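DNA replication protein DnaC (Aquifex aeolicus, PDB 3ECC) probably binds ATP and acts as a helicase loader in the initiation of bacterial DNA replication. Local coordinates at residues A[120-123]-A[124-128]; A[80-83]-A[84-87]. All blocks are in the same frame, centred on the assembly; numbering follows the deposited sequence.

Contacts 1 and 2 each lie along a different helix, contact 2 running just past the end of its own, and their centres lie about 14 Å apart on the same side of the chain's centre. Contact 2 comes first along the chain, at the C-terminal end of helix 75-86; contact 1 follows in the middle of helix 116-131, which connects strands 104-107 and 136-141 of the parallel sheet. The two helices pack directly: I125 CD1 lies 3.8 Å from L82 CD1, and L121 CD2 lies 3.8 Å from M86 CE. Contact 1, centred about 13 Å from the chain's centre, is partly buried; contact 2, centred about 20 Å out, is mostly at the surface.

Contact 1: A[120-123]-A[124-128]; sequences ELIS and YIITY
E120-S123 runs without a break into Y124-Y128 as regular alpha helix, and successive i to i+4 bonds tie the two segments together. The bond from I125 N to L121 O, at 2.8 Å, is nearly straight, with an N-H...O angle of 171°. S123 O takes two donors from T127: the amide N, and OG1 at 2.7 Å, tilted 17° from the carbonyl plane. A chi1 of -58° sets OG1 beside its own backbone N and turns it back onto the preceding turn. Replacing T127 by a valine would probably leave S123 O with the amide as its one partner from T127 and set an apolar methyl against a carbonyl. One turn apart on the buried side, I122 and I126 run side by side, with I122 CG2 3.5 Å from I126 CD1. This helix bridges strands 104-107 and 136-141 in a beta-alpha-beta unit. I122 and I125 pack on helix 75-86, I125 also meets L99 of helix 93-99, and I126 and S123 rest on V166 of helix 164-173.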
loop_
_atom_site.group_PDB
_atom_site.type_symbol
_atom_site.label_atom_id
_atom_site.label_comp_id
_atom_site.label_asym_id
_atom_site.label_seq_id
_atom_site.Cartn_x
_atom_site.Cartn_y
_atom_site.Cartn_z
ATOM N N GLU A 120 14.206 -9.356 -0.898
ATOM C CA GLU A 120 15.292 -8.373 -0.929
ATOM C C GLU A 120 14.798 -6.988 -1.338
ATOM O O GLU A 120 15.087 -6.000 -0.674
ATOM C CB GLU A 120 16.401 -8.823 -1.898
ATOM C CG GLU A 120 17.408 -9.842 -1.327
ATOM C CD GLU A 120 18.323 -10.444 -2.401
ATOM O OE1 GLU A 120 18.266 -9.980 -3.564
ATOM O OE2 GLU A 120 19.093 -11.382 -2.083
ATOM N N LEU A 121 14.050 -6.934 -2.435
ATOM C CA LEU A 121 13.526 -5.685 -2.965
ATOM C C LEU A 121 12.469 -5.051 -2.076
ATOM O O LEU A 121 12.495 -3.846 -1.851
ATOM C CB LEU A 121 12.958 -5.898 -4.367
ATOM C CG LEU A 121 13.952 -5.853 -5.517
ATOM C CD1 LEU A 121 13.356 -6.521 -6.742
ATOM C CD2 LEU A 121 14.337 -4.412 -5.820
ATOM N N ILE A 122 11.541 -5.862 -1.574
ATOM C CA ILE A 122 10.485 -5.368 -0.692
ATOM C C ILE A 122 11.086 -4.713 0.551
ATOM O O ILE A 122 10.758 -3.569 0.880
ATOM C CB ILE A 122 9.510 -6.490 -0.298
ATOM C CG1 ILE A 122 8.689 -6.925 -1.513
ATOM C CG2 ILE A 122 8.582 -6.032 0.808
ATOM C CD1 ILE A 122 8.023 -8.288 -1.348
ATOM N N SER A 123 11.992 -5.428 1.216
ATOM C CA SER A 123 12.735 -4.875 2.342
ATOM C C SER A 123 13.538 -3.619 1.970
ATOM O O SER A 123 13.690 -2.713 2.784
ATOM C CB SER A 123 13.659 -5.927 2.947
ATOM O OG SER A 123 14.301 -5.421 4.104
ATOM N N TYR A 124 14.059 -3.582 0.749
ATOM C CA TYR A 124 14.828 -2.435 0.275
ATOM C C TYR A 124 13.952 -1.199 0.084
ATOM O O TYR A 124 14.261 -0.126 0.597
ATOM C CB TYR A 124 15.535 -2.773 -1.037
ATOM C CG TYR A 124 16.360 -1.643 -1.616
ATOM C CD1 TYR A 124 17.204 -0.880 -0.812
ATOM C CD2 TYR A 124 16.332 -1.364 -2.976
ATOM C CE1 TYR A 124 17.975 0.155 -1.346
ATOM C CE2 TYR A 124 17.104 -0.337 -3.517
ATOM C CZ TYR A 124 17.924 0.417 -2.696
ATOM O OH TYR A 124 18.688 1.437 -3.222
ATOM N N ILE A 125 12.860 -1.356 -0.661
ATOM C CA ILE A 125 11.954 -0.255 -0.960
ATOM C C ILE A 125 11.293 0.321 0.299
ATOM O O ILE A 125 11.074 1.523 0.400
ATOM C CB ILE A 125 10.887 -0.695 -1.993
ATOM C CG1 ILE A 125 11.528 -0.846 -3.380
ATOM C CG2 ILE A 125 9.729 0.286 -2.029
ATOM C CD1 ILE A 125 10.624 -1.514 -4.413
ATOM N N ILE A 126 11.004 -0.544 1.263
ATOM C CA ILE A 126 10.332 -0.135 2.487
ATOM C C ILE A 126 11.277 0.519 3.513
ATOM O O ILE A 126 10.913 1.500 4.176
ATOM C CB ILE A 126 9.553 -1.310 3.104
ATOM C CG1 ILE A 126 8.275 -1.535 2.298
ATOM C CG2 ILE A 126 9.226 -1.037 4.564
ATOM C CD1 ILE A 126 7.766 -2.936 2.337
ATOM N N THR A 127 12.488 -0.010 3.633
ATOM C CA THR A 127 13.486 0.583 4.524
ATOM C C THR A 127 13.902 1.984 4.032
ATOM O O THR A 127 14.068 2.916 4.821
ATOM C CB THR A 127 14.709 -0.347 4.675
ATOM O OG1 THR A 127 14.269 -1.610 5.181
ATOM C CG2 THR A 127 15.718 0.231 5.619
ATOM N N TYR A 128 14.045 2.125 2.720
ATOM C CA TYR A 128 14.368 3.408 2.120
ATOM C C TYR A 128 13.277 4.440 2.404
ATOM O O TYR A 128 13.566 5.557 2.845
ATOM C CB TYR A 128 14.554 3.246 0.618
ATOM C CG TYR A 128 15.080 4.469 -0.070
ATOM C CD1 TYR A 128 16.457 4.689 -0.196
ATOM C CD2 TYR A 128 14.208 5.411 -0.606
ATOM C CE1 TYR A 128 16.947 5.823 -0.835
ATOM C CE2 TYR A 128 14.685 6.547 -1.248
ATOM C CZ TYR A 128 16.053 6.753 -1.360
ATOM O OH TYR A 128 16.517 7.878 -1.998
#

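Contact 2: A[80-83]-A[84-87]; sequences FRLK and HLMD
K83 and D87 meet one turn apart, where D87 N donates to K83 O at 3.2 Å with an N-H...O angle of 155°. The helix ends at M86, and D87 has already turned out of it. The preceding turn is held more loosely: H84 N makes weak bonds to both F80 O and R81 O, and L85 N makes a weak bond of 3.4 Å to R81 O. The side chains of K83 and D87 cross at a slant. With K83 CG opposite its backbone N (chi1 -164°) and the chain bent at chi2, CE comes 4.0 Å from D87 OD2, while K83 NZ stays 5.0 Å from that same oxygen. The carboxylate is thus near the ammonium group without contacting it, and K83 also makes a cation-pi interaction with W117 of helix 116-131. Farther round the helix, L82 CD2 lies 4.3 Å from L85 CD1. L82 and L85 both pack on F94 of helix 93-99, and L82 also meets L95. Opposite charges at this separation suggest a modest electrostatic attraction rather than a salt bridge. The C-terminal end of a helix carries partial negative charge, so a carboxylate there would probably be disfavoured, with K83 offsetting this in part. The packing of L82 and L85 on F94 seems to carry the inner side of this turn, with the charged pair near the surface.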
loop_
_atom_site.group_PDB
_atom_site.type_symbol
_atom_site.label_atom_id
_atom_site.label_comp_id
_atom_site.label_asym_id
_atom_site.label_seq_id
_atom_site.Cartn_x
_atom_site.Cartn_y
_atom_site.Cartn_z
ATOM N N PHE A 80 8.822 -7.771 -10.541
ATOM C CA PHE A 80 9.260 -8.365 -11.817
ATOM C C PHE A 80 9.894 -7.332 -12.755
ATOM O O PHE A 80 10.859 -7.638 -13.459
ATOM C CB PHE A 80 8.102 -9.082 -12.543
ATOM C CG PHE A 80 7.765 -10.439 -11.977
ATOM C CD1 PHE A 80 8.747 -11.407 -11.807
ATOM C CD2 PHE A 80 6.455 -10.760 -11.644
ATOM C CE1 PHE A 80 8.430 -12.662 -11.285
ATOM C CE2 PHE A 80 6.132 -12.008 -11.124
ATOM C CZ PHE A 80 7.120 -12.961 -10.947
ATOM N N ARG A 81 9.335 -6.124 -12.775
ATOM C CA ARG A 81 9.887 -5.029 -13.567
ATOM C C ARG A 81 11.303 -4.723 -13.115
ATOM O O ARG A 81 12.247 -4.795 -13.904
ATOM C CB ARG A 81 9.048 -3.767 -13.406
ATOM C CG ARG A 81 7.869 -3.657 -14.333
ATOM C CD ARG A 81 7.529 -2.201 -14.529
ATOM N NE ARG A 81 6.092 -1.972 -14.637
ATOM C CZ ARG A 81 5.541 -0.771 -14.787
ATOM N NH1 ARG A 81 6.309 0.309 -14.848
ATOM N NH2 ARG A 81 4.221 -0.648 -14.874
ATOM N N LEU A 82 11.439 -4.389 -11.834
ATOM C CA LEU A 82 12.719 -4.017 -11.255
ATOM C C LEU A 82 13.764 -5.113 -11.382
ATOM O O LEU A 82 14.867 -4.846 -11.844
ATOM C CB LEU A 82 12.556 -3.624 -9.791
ATOM C CG LEU A 82 11.884 -2.276 -9.533
ATOM C CD1 LEU A 82 11.472 -2.165 -8.072
ATOM C CD2 LEU A 82 12.782 -1.110 -9.945
ATOM N N LYS A 83 13.421 -6.340 -10.983
ATOM C CA LYS A 83 14.382 -7.447 -11.054
ATOM C C LYS A 83 15.004 -7.565 -12.441
ATOM O O LYS A 83 16.171 -7.950 -12.573
ATOM C CB LYS A 83 13.766 -8.781 -10.646
ATOM C CG LYS A 83 14.803 -9.846 -10.345
ATOM C CD LYS A 83 14.420 -11.185 -10.950
ATOM C CE LYS A 83 15.391 -12.289 -10.526
ATOM N NZ LYS A 83 14.915 -13.660 -10.913
ATOM N N HIS A 84 14.230 -7.211 -13.470
ATOM C CA HIS A 84 14.728 -7.241 -14.844
ATOM C C HIS A 84 15.797 -6.170 -15.105
ATOM O O HIS A 84 16.904 -6.494 -15.523
ATOM C CB HIS A 84 13.593 -7.132 -15.862
ATOM C CG HIS A 84 14.080 -7.050 -17.271
ATOM N ND1 HIS A 84 13.945 -5.916 -18.044
ATOM C CD2 HIS A 84 14.785 -7.931 -18.014
ATOM C CE1 HIS A 84 14.503 -6.122 -19.224
ATOM N NE2 HIS A 84 15.020 -7.337 -19.232
ATOM N N LEU A 85 15.465 -4.910 -14.843
ATOM C CA LEU A 85 16.424 -3.822 -15.033
ATOM C C LEU A 85 17.504 -3.782 -13.945
ATOM O O LEU A 85 18.507 -3.084 -14.091
ATOM C CB LEU A 85 15.727 -2.457 -15.185
ATOM C CG LEU A 85 14.271 -2.263 -14.749
ATOM C CD1 LEU A 85 14.112 -0.953 -14.018
ATOM C CD2 LEU A 85 13.322 -2.323 -15.940
ATOM N N MET A 86 17.301 -4.538 -12.863
ATOM C CA MET A 86 18.360 -4.757 -11.870
ATOM C C MET A 86 19.466 -5.610 -12.487
ATOM O O MET A 86 20.649 -5.300 -12.341
ATOM C CB MET A 86 17.836 -5.443 -10.598
ATOM C CG MET A 86 16.753 -4.683 -9.853
ATOM S SD MET A 86 17.260 -3.091 -9.201
ATOM C CE MET A 86 17.649 -3.525 -7.512
ATOM N N ASP A 87 19.077 -6.681 -13.181
ATOM C CA ASP A 87 20.052 -7.530 -13.863
ATOM C C ASP A 87 20.115 -7.304 -15.384
ATOM O O ASP A 87 20.562 -8.176 -16.137
ATOM C CB ASP A 87 19.863 -9.014 -13.503
ATOM C CG ASP A 87 18.449 -9.497 -13.727
ATOM O OD1 ASP A 87 17.845 -9.130 -14.758
ATOM O OD2 ASP A 87 17.946 -10.255 -12.870
#